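Long-range contacts in ABC transporter substrate-binding protein (Rhizobium radiobacter, PDB 6TFX), which binds the mannityl-opine mannopinic acid and probably delivers it, as the periplasmic solute-binding component, to an ABC importer: residues V10-T16 and T26-T30; L219-N225 and T463-K469; Y34-A38 and P164-F170. One frame throughout, in Å; residues are numbered along the deposited sequence.

In the fold
From the N terminus, strand 5-10 runs into contact 1, which folds the loop after that strand back on the start of helix 26-35 and closes a loop of nine residues beside the bound opine. The same helix ends in contact 3, where 34-38 meets 164-170 and 125 intervening residues are closed off. Contact 2 comes last, pairing strand 221-223 with strand 454-467 across 237 residues. The three follow in series, neither nested nor crossed. Contacts 1 and 2 touch: Ala11 N lies 2.8 Å from Gln223 OE1, a probable hydrogen bond, and Val10 packs on Trp464. Contact 3 adjoins contact 1 in sequence through helix 26-35, with centres about 16 Å apart.

Contact 1 (V10-T16 and T26-T30); sequences VASEDVT and TSDRT. With N72 ((2~{R})-2-[[(3~{R},4~{R},5~{S})-3,4,5,6-tetrakis(oxidanyl)-2-oxidanylidene-hexyl]amino]pentanedioic acid), chain C.
Residues 10-16, the irregular loop leaving strand 5-10 of this periplasmic binding-protein fold, lie against the first turn of helix 26-35, which reaches the opine pocket. Ala11 centres an inverse gamma turn, with a weak Ser12 N to Val10 O bond of 3.1 Å; beyond it Ser12, Asp14 and Val15 are extended, with a break at Glu13 (-97/-25). Nearest CA atoms are Ser12-Ser27 and Val15-Asp28, both 6.3 Å apart. Van der Waals contact is slight: Ser12 CB meets Ser27 CB at 3.5 Å and Val10 CG2 sits 4.0 Å from Ser27 OG. Asp28 (chi1 m) accepts Thr16 N on OD1 at 3.1 Å, while OD2 also takes the amide of Thr17. Ser27 OG (chi1 t) bonds Tyr201. From the same helix Thr26 N donates to N72 OXT at 3.0 Å, and Arg29 NE and NH2 make weak bonds to N72 OE1 at 3.2 and 3.0 Å. A water joins both segments, accepting from Ser27 OG at 2.7 Å and donating to Asp28 OD1 at 2.7 Å and Asp14 O at 3.0 Å.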
loop_
_atom_site.group_PDB
_atom_site.type_symbol
_atom_site.label_atom_id
_atom_site.label_comp_id
_atom_site.label_asym_id
_atom_site.label_seq_id
_atom_site.Cartn_x
_atom_site.Cartn_y
_atom_site.Cartn_z
ATOM N N VAL A 10 6.889 -12.132 9.589
ATOM C CA VAL A 10 6.346 -10.821 9.231
ATOM C C VAL A 10 5.738 -10.102 10.407
ATOM O O VAL A 10 5.375 -10.731 11.400
ATOM C CB VAL A 10 5.353 -10.905 8.041
ATOM C CG1 VAL A 10 5.961 -11.690 6.862
ATOM C CG2 VAL A 10 4.021 -11.523 8.471
ATOM N N ALA A 11 5.613 -8.765 10.276
ATOM C CA ALA A 11 5.037 -7.905 11.313
ATOM C C ALA A 11 3.534 -7.838 11.077
ATOM O O ALA A 11 3.007 -6.862 10.537
ATOM C CB ALA A 11 5.651 -6.515 11.252
ATOM N N SER A 12 2.863 -8.901 11.441
ATOM C CA SER A 12 1.411 -9.035 11.333
ATOM C C SER A 12 0.963 -10.046 12.356
ATOM O O SER A 12 1.733 -10.939 12.724
ATOM C CB SER A 12 1.016 -9.524 9.942
ATOM O OG SER A 12 -0.390 -9.692 9.860
ATOM N N GLU A 13 -0.286 -9.923 12.801
ATOM C CA GLU A 13 -0.871 -10.832 13.777
ATOM C C GLU A 13 -1.705 -11.922 13.128
ATOM O O GLU A 13 -1.840 -12.994 13.729
ATOM C CB GLU A 13 -1.678 -10.065 14.847
ATOM C CG GLU A 13 -0.808 -9.072 15.622
ATOM C CD GLU A 13 -1.399 -8.466 16.886
ATOM O OE1 GLU A 13 -2.050 -9.220 17.646
ATOM O OE2 GLU A 13 -1.220 -7.242 17.115
ATOM N N ASP A 14 -2.244 -11.685 11.898
ATOM C CA ASP A 14 -3.090 -12.684 11.230
ATOM C C ASP A 14 -3.453 -12.224 9.821
ATOM O O ASP A 14 -3.121 -11.106 9.425
ATOM C CB ASP A 14 -4.419 -12.866 12.030
ATOM C CG ASP A 14 -5.219 -14.161 11.843
ATOM O OD1 ASP A 14 -4.732 -15.085 11.127
ATOM O OD2 ASP A 14 -6.336 -14.254 12.405
ATOM N N VAL A 15 -4.135 -13.102 9.082
ATOM C CA VAL A 15 -4.716 -12.837 7.767
ATOM C C VAL A 15 -6.029 -12.105 8.044
ATOM O O VAL A 15 -6.779 -12.552 8.916
ATOM C CB VAL A 15 -5.080 -14.187 7.053
ATOM C CG1 VAL A 15 -6.001 -13.970 5.843
ATOM C CG2 VAL A 15 -3.845 -14.959 6.654
ATOM N N THR A 16 -6.360 -11.062 7.262
ATOM C CA THR A 16 -7.678 -10.442 7.358
ATOM C C THR A 16 -8.441 -10.811 6.097
ATOM O O THR A 16 -9.509 -11.403 6.194
ATOM C CB THR A 16 -7.602 -8.936 7.601
ATOM O OG1 THR A 16 -6.850 -8.749 8.803
ATOM C CG2 THR A 16 -8.991 -8.305 7.757
ATOM N N THR A 26 -0.081 -4.356 4.543
ATOM C CA THR A 26 1.082 -4.877 3.802
ATOM C C THR A 26 1.071 -6.420 3.817
ATOM O O THR A 26 1.344 -7.045 2.779
ATOM C CB THR A 26 2.378 -4.370 4.441
ATOM O OG1 THR A 26 2.459 -2.972 4.187
ATOM C CG2 THR A 26 3.616 -5.035 3.838
ATOM N N SER A 27 0.760 -7.031 4.976
ATOM C CA SER A 27 0.798 -8.493 5.055
ATOM C C SER A 27 -0.207 -9.154 4.104
ATOM O O SER A 27 0.145 -10.099 3.398
ATOM C CB SER A 27 0.570 -8.969 6.480
ATOM O OG SER A 27 0.752 -10.377 6.508
ATOM N N ASP A 28 -1.448 -8.653 4.072
ATOM C CA ASP A 28 -2.447 -9.252 3.163
ATOM C C ASP A 28 -2.041 -8.991 1.706
ATOM O O ASP A 28 -2.130 -9.897 0.875
ATOM C CB ASP A 28 -3.847 -8.694 3.441
ATOM C CG ASP A 28 -4.560 -9.228 4.681
ATOM O OD1 ASP A 28 -4.045 -10.203 5.315
ATOM O OD2 ASP A 28 -5.639 -8.693 5.016
ATOM N N ARG A 29 -1.530 -7.763 1.390
ATOM C CA ARG A 29 -1.114 -7.469 0.009
ATOM C C ARG A 29 0.073 -8.366 -0.410
ATOM O O ARG A 29 0.199 -8.718 -1.594
ATOM C CB ARG A 29 -0.694 -6.003 -0.145
ATOM C CG ARG A 29 -1.846 -5.025 0.003
ATOM C CD ARG A 29 -1.286 -3.640 -0.210
ATOM N NE ARG A 29 -2.241 -2.548 -0.003
ATOM C CZ ARG A 29 -3.000 -2.002 -0.949
ATOM N NH1 ARG A 29 -3.025 -2.516 -2.178
ATOM N NH2 ARG A 29 -3.759 -0.955 -0.673
ATOM N N THR A 30 0.973 -8.673 0.551
ATOM C CA THR A 30 2.148 -9.513 0.257
ATOM C C THR A 30 1.673 -10.930 -0.120
ATOM O O THR A 30 2.065 -11.456 -1.153
ATOM C CB THR A 30 3.104 -9.566 1.445
ATOM O OG1 THR A 30 3.540 -8.241 1.753
ATOM C CG2 THR A 30 4.342 -10.445 1.155
HETATM O OAB N72 C . 7.154 3.477 10.594
HETATM C CAF N72 C . 6.067 3.649 9.664
HETATM C CAG N72 C . 5.188 2.390 9.356
HETATM O OAC N72 C . 5.778 1.195 9.755
HETATM C CAH N72 C . 4.550 2.487 7.969
HETATM O OAM N72 C . 4.986 3.392 7.028
HETATM C CAI N72 C . 4.257 1.466 6.887
HETATM O OAD N72 C . 5.218 0.434 6.902
HETATM C CAJ N72 C . 2.798 1.081 6.845
HETATM O OAE N72 C . 1.956 1.899 7.296
HETATM C CAK N72 C . 2.373 -0.317 6.314
HETATM N N N72 C . 1.671 -0.205 5.057
HETATM C CA N72 C . 0.311 -0.565 4.920
HETATM C C N72 C . -0.503 -0.790 6.164
HETATM O O N72 C . -1.248 -0.013 6.884
HETATM C CB N72 C . -0.345 0.298 3.837
HETATM C CG N72 C . -1.860 0.501 3.850
HETATM C CD N72 C . -2.451 0.751 2.461
HETATM O OE1 N72 C . -1.924 0.260 1.411
HETATM O OE2 N72 C . -3.488 1.445 2.372
HETATM O OXT N72 C . -0.357 -2.011 6.356
HETATM O O HOH W 1 -1.867 -11.083 6.703
#

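Contact 2 (L219-N225 and T463-K469); sequences LDVEQGN and TWARKNK
Trp464 (chi1 m, chi2 75°) lays its indole over Gln223, whose CB stands 3.7 Å from the centroid of the six-membered ring, 6° off its normal: a CH-pi contact. Gln223 (chi1 t) carries its amide on past the ring to Ala11 N. At the ring edge Val221 CG1 lies 3.7 Å from Trp464 CE3, and Met8 and Val10 of strand 5-10 also touch the indole. The backbones form an antiparallel pair at 163°, axes 4.7 Å apart, within the large mixed sheet, where strand 221-223 lies between 5-10 and 454-467. Glu222-Ala465 is the hydrogen-bonded pair (Glu222 N to Ala465 O 2.9 Å, Ala465 N to Glu222 O 2.8 Å); Val221-Arg466 and Gln223-Trp464 are non-hydrogen-bonded. Thr463 (chi1 p) fastens one end: its O accepts Gly224 N at 2.8 Å and its OG1 donates to Asn225 O at 2.7 Å. Asp220 holds the other, its O accepting Lys467 N at 3.2 Å; its carboxylate OD1 pairs with Lys3 in a salt bridge and lies 4.3 Å from Lys469 NZ.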
loop_
_atom_site.group_PDB
_atom_site.type_symbol
_atom_site.label_atom_id
_atom_site.label_comp_id
_atom_site.label_asym_id
_atom_site.label_seq_id
_atom_site.Cartn_x
_atom_site.Cartn_y
_atom_site.Cartn_z
ATOM N N LEU A 219 14.050 -18.760 10.588
ATOM C CA LEU A 219 13.549 -17.979 9.452
ATOM C C LEU A 219 14.623 -17.745 8.421
ATOM O O LEU A 219 15.763 -17.426 8.765
ATOM C CB LEU A 219 13.010 -16.588 9.908
ATOM C CG LEU A 219 11.930 -16.535 10.992
ATOM C CD1 LEU A 219 11.685 -15.092 11.450
ATOM C CD2 LEU A 219 10.640 -17.180 10.520
ATOM N N ASP A 220 14.246 -17.827 7.151
ATOM C CA ASP A 220 15.157 -17.487 6.066
ATOM C C ASP A 220 15.032 -15.993 5.741
ATOM O O ASP A 220 15.948 -15.395 5.168
ATOM C CB ASP A 220 14.812 -18.314 4.833
ATOM C CG ASP A 220 14.879 -19.801 5.130
ATOM O OD1 ASP A 220 15.991 -20.292 5.449
ATOM O OD2 ASP A 220 13.811 -20.474 5.063
ATOM N N VAL A 221 13.868 -15.413 6.052
ATOM C CA VAL A 221 13.570 -13.999 5.788
ATOM C C VAL A 221 12.837 -13.438 6.982
ATOM O O VAL A 221 11.945 -14.093 7.515
ATOM C CB VAL A 221 12.664 -13.850 4.524
ATOM C CG1 VAL A 221 12.229 -12.393 4.288
ATOM C CG2 VAL A 221 13.344 -14.401 3.289
ATOM N N GLU A 222 13.147 -12.190 7.353
ATOM C CA GLU A 222 12.380 -11.531 8.401
ATOM C C GLU A 222 12.153 -10.075 8.066
ATOM O O GLU A 222 13.048 -9.408 7.526
ATOM C CB GLU A 222 13.001 -11.685 9.794
ATOM C CG GLU A 222 14.231 -10.822 10.034
ATOM C CD GLU A 222 14.488 -10.378 11.462
ATOM O OE1 GLU A 222 15.657 -10.060 11.766
ATOM O OE2 GLU A 222 13.535 -10.335 12.271
ATOM N N GLN A 223 10.951 -9.598 8.346
ATOM C CA GLN A 223 10.660 -8.178 8.174
ATOM C C GLN A 223 11.439 -7.416 9.243
ATOM O O GLN A 223 11.538 -7.860 10.403
ATOM C CB GLN A 223 9.161 -7.922 8.334
ATOM C CG GLN A 223 8.763 -6.474 8.031
ATOM C CD GLN A 223 7.279 -6.295 7.922
ATOM O OE1 GLN A 223 6.490 -7.247 8.055
ATOM N NE2 GLN A 223 6.855 -5.048 7.646
ATOM N N GLY A 224 11.981 -6.280 8.849
ATOM C CA GLY A 224 12.729 -5.448 9.765
ATOM C C GLY A 224 11.876 -4.308 10.248
ATOM O O GLY A 224 10.646 -4.411 10.292
ATOM N N ASN A 225 12.524 -3.211 10.614
ATOM C CA ASN A 225 11.790 -2.007 10.982
ATOM C C ASN A 225 12.546 -0.793 10.418
ATOM O O ASN A 225 13.479 -0.958 9.614
ATOM C CB ASN A 225 11.544 -1.926 12.491
ATOM C CG ASN A 225 12.786 -1.722 13.316
ATOM O OD1 ASN A 225 13.850 -1.329 12.813
ATOM N ND2 ASN A 225 12.659 -1.943 14.624
ATOM N N THR A 463 11.932 -2.616 4.786
ATOM C CA THR A 463 13.215 -3.182 5.230
ATOM C C THR A 463 12.997 -4.646 5.565
ATOM O O THR A 463 12.120 -4.970 6.358
ATOM C CB THR A 463 13.767 -2.441 6.462
ATOM O OG1 THR A 463 12.745 -2.384 7.453
ATOM C CG2 THR A 463 14.252 -1.041 6.140
ATOM N N TRP A 464 13.790 -5.527 4.952
ATOM C CA TRP A 464 13.666 -6.969 5.177
ATOM C C TRP A 464 15.039 -7.605 5.165
ATOM O O TRP A 464 15.889 -7.185 4.379
ATOM C CB TRP A 464 12.795 -7.586 4.057
ATOM C CG TRP A 464 11.342 -7.178 4.109
ATOM C CD1 TRP A 464 10.799 -5.975 3.741
ATOM C CD2 TRP A 464 10.245 -8.015 4.470
ATOM N NE1 TRP A 464 9.438 -5.988 3.944
ATOM C CE2 TRP A 464 9.065 -7.235 4.363
ATOM C CE3 TRP A 464 10.134 -9.364 4.835
ATOM C CZ2 TRP A 464 7.797 -7.761 4.617
ATOM C CZ3 TRP A 464 8.876 -9.875 5.122
ATOM C CH2 TRP A 464 7.726 -9.078 4.999
ATOM N N ALA A 465 15.274 -8.576 6.064
ATOM C CA ALA A 465 16.571 -9.251 6.117
ATOM C C ALA A 465 16.413 -10.678 5.596
ATOM O O ALA A 465 15.352 -11.284 5.747
ATOM C CB ALA A 465 17.085 -9.295 7.544
ATOM N N ARG A 466 17.451 -11.194 4.968
ATOM C CA ARG A 466 17.434 -12.564 4.468
ATOM C C ARG A 466 18.827 -13.127 4.631
ATOM O O ARG A 466 19.790 -12.375 4.820
ATOM C CB ARG A 466 17.032 -12.627 2.987
ATOM C CG ARG A 466 18.017 -11.941 2.039
ATOM C CD ARG A 466 17.648 -12.208 0.607
ATOM N NE ARG A 466 18.295 -11.265 -0.303
ATOM C CZ ARG A 466 19.432 -11.506 -0.946
ATOM N NH1 ARG A 466 20.081 -12.647 -0.756
ATOM N NH2 ARG A 466 19.941 -10.598 -1.764
ATOM N N LYS A 467 18.933 -14.442 4.559
ATOM C CA LYS A 467 20.225 -15.103 4.585
ATOM C C LYS A 467 20.771 -15.049 3.148
ATOM O O LYS A 467 19.970 -15.120 2.208
ATOM C CB LYS A 467 20.055 -16.549 5.088
ATOM C CG LYS A 467 19.608 -16.650 6.564
ATOM C CD LYS A 467 20.717 -16.218 7.526
ATOM C CE LYS A 467 20.218 -16.078 8.942
ATOM N NZ LYS A 467 21.260 -15.502 9.826
ATOM N N ASN A 468 22.109 -14.909 2.956
ATOM C CA ASN A 468 22.637 -14.816 1.588
ATOM C C ASN A 468 22.518 -16.133 0.787
ATOM O O ASN A 468 22.823 -16.137 -0.405
ATOM C CB ASN A 468 24.069 -14.259 1.540
ATOM C CG ASN A 468 25.119 -15.114 2.188
ATOM O OD1 ASN A 468 24.849 -16.181 2.760
ATOM N ND2 ASN A 468 26.351 -14.643 2.127
ATOM N N LYS A 469 22.051 -17.231 1.428
ATOM C CA LYS A 469 21.801 -18.505 0.746
ATOM C C LYS A 469 20.508 -18.389 -0.091
ATOM O O LYS A 469 20.247 -19.251 -0.923
ATOM C CB LYS A 469 21.689 -19.664 1.753
ATOM C CG LYS A 469 20.524 -19.581 2.740
ATOM C CD LYS A 469 20.516 -20.794 3.674
ATOM C CE LYS A 469 19.710 -20.551 4.928
ATOM N NZ LYS A 469 20.081 -21.507 6.006
HETATM O O HOH W 2 9.336 -3.170 6.050
#

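Contact 3 (Y34-A38 and P164-F170); sequences YIYGA and PVGFGPF
Ile35 (chi1 m, chi2 t), on the last turn of helix 26-35, lies at the apolar heart of this wholly buried contact: its CD1 is 4.1 Å from Pro164 CG, and Val172 and Leu183 of the neighbouring strands also touch its side chain. Beside it Tyr36 (chi1 m) sets CZ 4.0 Å and OH 3.1 Å from Pro164 CB, with CE1 3.3 Å from Val165 O, while the hydroxyl itself bonds Leu18 O. Tyr34 CB approaches Phe170 CD2 at 4.4 Å, and its hydroxyl bonds Pro484 O. Farther along, Phe167 (chi1 p) spreads a ring face over Gly37 N, bringing CZ to 3.5 Å from Gly37 C and 3.6 Å from Ala38 N. The nearest CA atoms are those of Tyr36 and Gly168, 4.2 Å apart, where Tyr36 is the first residue to leave helical angles. A CB on Gly166 or Gly168 would strike Ile35 O, and one on Gly37 would strike Phe167 CE1. Toward the polar edge, Phe170 N donates to Tyr34 O at 3.1 Å and Gly168 N to Ile35 O at 2.9 Å; Ile35 CA also points its hydrogen at Phe170 O, 3.2 Å away. A water accepts from Gly37 N at 2.9 Å and Phe167 N at 3.0 Å, and the side chain of Gln80 bonds Ile35 O, Gly166 N and Gly168 O. Main-chain hydrogen bonds thus join the helix end to the loop before strand 170-176; Gly166 and Gly168 let the backbones come near enough to make them, while Gly37 leaves room for the Phe167 ring.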
loop_
_atom_site.group_PDB
_atom_site.type_symbol
_atom_site.label_atom_id
_atom_site.label_comp_id
_atom_site.label_asym_id
_atom_site.label_seq_id
_atom_site.Cartn_x
_atom_site.Cartn_y
_atom_site.Cartn_z
ATOM N N TYR A 34 1.648 -13.300 -3.969
ATOM C CA TYR A 34 2.244 -14.638 -4.204
ATOM C C TYR A 34 1.203 -15.592 -4.817
ATOM O O TYR A 34 1.573 -16.577 -5.455
ATOM C CB TYR A 34 2.702 -15.259 -2.874
ATOM C CG TYR A 34 3.789 -14.498 -2.121
ATOM C CD1 TYR A 34 4.393 -13.368 -2.671
ATOM C CD2 TYR A 34 4.115 -14.831 -0.811
ATOM C CE1 TYR A 34 5.345 -12.634 -1.963
ATOM C CE2 TYR A 34 5.078 -14.119 -0.100
ATOM C CZ TYR A 34 5.701 -13.027 -0.681
ATOM O OH TYR A 34 6.617 -12.315 0.073
ATOM N N ILE A 35 -0.085 -15.331 -4.557
ATOM C CA ILE A 35 -1.191 -16.209 -4.964
ATOM C C ILE A 35 -1.770 -15.883 -6.309
ATOM O O ILE A 35 -2.234 -16.796 -6.996
ATOM C CB ILE A 35 -2.313 -16.124 -3.875
ATOM C CG1 ILE A 35 -1.780 -16.536 -2.475
ATOM C CG2 ILE A 35 -3.596 -16.912 -4.252
ATOM C CD1 ILE A 35 -2.664 -15.979 -1.291
ATOM N N TYR A 36 -1.888 -14.567 -6.627
ATOM C CA TYR A 36 -2.576 -14.141 -7.832
ATOM C C TYR A 36 -1.655 -13.521 -8.871
ATOM O O TYR A 36 -0.527 -13.074 -8.565
ATOM C CB TYR A 36 -3.584 -13.060 -7.453
ATOM C CG TYR A 36 -4.648 -13.503 -6.484
ATOM C CD1 TYR A 36 -5.810 -14.120 -6.935
ATOM C CD2 TYR A 36 -4.518 -13.271 -5.116
ATOM C CE1 TYR A 36 -6.807 -14.520 -6.047
ATOM C CE2 TYR A 36 -5.508 -13.667 -4.218
ATOM C CZ TYR A 36 -6.665 -14.268 -4.693
ATOM O OH TYR A 36 -7.676 -14.606 -3.824
ATOM N N GLY A 37 -2.213 -13.405 -10.067
ATOM C CA GLY A 37 -1.625 -12.675 -11.189
ATOM C C GLY A 37 -2.661 -11.734 -11.786
ATOM O O GLY A 37 -3.791 -11.629 -11.279
ATOM N N ALA A 38 -2.307 -11.066 -12.882
ATOM C CA ALA A 38 -3.217 -10.114 -13.505
ATOM C C ALA A 38 -3.073 -10.199 -15.037
ATOM O O ALA A 38 -2.329 -11.052 -15.543
ATOM C CB ALA A 38 -2.887 -8.713 -12.997
ATOM N N PRO A 164 -8.550 -18.503 -0.670
ATOM C CA PRO A 164 -8.376 -17.869 -1.985
ATOM C C PRO A 164 -7.967 -18.845 -3.070
ATOM O O PRO A 164 -7.364 -19.892 -2.783
ATOM C CB PRO A 164 -7.256 -16.856 -1.734
ATOM C CG PRO A 164 -6.426 -17.488 -0.659
ATOM C CD PRO A 164 -7.451 -18.118 0.250
ATOM N N VAL A 165 -8.253 -18.467 -4.325
ATOM C CA VAL A 165 -7.881 -19.268 -5.489
ATOM C C VAL A 165 -7.351 -18.296 -6.512
ATOM O O VAL A 165 -8.078 -17.398 -6.924
ATOM C CB VAL A 165 -9.071 -20.048 -6.096
ATOM C CG1 VAL A 165 -8.628 -20.832 -7.338
ATOM C CG2 VAL A 165 -9.715 -20.974 -5.065
ATOM N N GLY A 166 -6.093 -18.450 -6.899
ATOM C CA GLY A 166 -5.503 -17.600 -7.936
ATOM C C GLY A 166 -4.808 -18.430 -9.000
ATOM O O GLY A 166 -4.962 -19.657 -9.015
ATOM N N PHE A 167 -4.119 -17.764 -9.948
ATOM C CA PHE A 167 -3.323 -18.504 -10.943
ATOM C C PHE A 167 -1.825 -18.223 -10.759
ATOM O O PHE A 167 -1.000 -18.639 -11.584
ATOM C CB PHE A 167 -3.782 -18.281 -12.402
ATOM C CG PHE A 167 -3.711 -16.873 -12.915
ATOM C CD1 PHE A 167 -2.489 -16.292 -13.237
ATOM C CD2 PHE A 167 -4.870 -16.152 -13.159
ATOM C CE1 PHE A 167 -2.434 -14.986 -13.740
ATOM C CE2 PHE A 167 -4.815 -14.861 -13.677
ATOM C CZ PHE A 167 -3.595 -14.275 -13.936
ATOM N N GLY A 168 -1.496 -17.566 -9.654
ATOM C CA GLY A 168 -0.128 -17.222 -9.272
ATOM C C GLY A 168 0.703 -18.445 -8.915
ATOM O O GLY A 168 0.202 -19.592 -8.886
ATOM N N PRO A 169 1.994 -18.213 -8.606
ATOM C CA PRO A 169 2.908 -19.351 -8.386
ATOM C C PRO A 169 2.710 -20.130 -7.097
ATOM O O PRO A 169 3.210 -21.250 -7.006
ATOM C CB PRO A 169 4.305 -18.703 -8.439
ATOM C CG PRO A 169 4.075 -17.234 -8.112
ATOM C CD PRO A 169 2.719 -16.924 -8.701
ATOM N N PHE A 170 2.034 -19.535 -6.075
ATOM C CA PHE A 170 1.833 -20.242 -4.805
ATOM C C PHE A 170 0.369 -20.243 -4.437
ATOM O O PHE A 170 -0.326 -19.274 -4.699
ATOM C CB PHE A 170 2.684 -19.612 -3.687
ATOM C CG PHE A 170 4.161 -19.707 -4.004
ATOM C CD1 PHE A 170 4.871 -20.877 -3.746
ATOM C CD2 PHE A 170 4.827 -18.651 -4.617
ATOM C CE1 PHE A 170 6.223 -20.995 -4.108
ATOM C CE2 PHE A 170 6.185 -18.761 -4.955
ATOM C CZ PHE A 170 6.864 -19.938 -4.726
HETATM O O HOH W 3 -4.709 -14.803 -10.285
#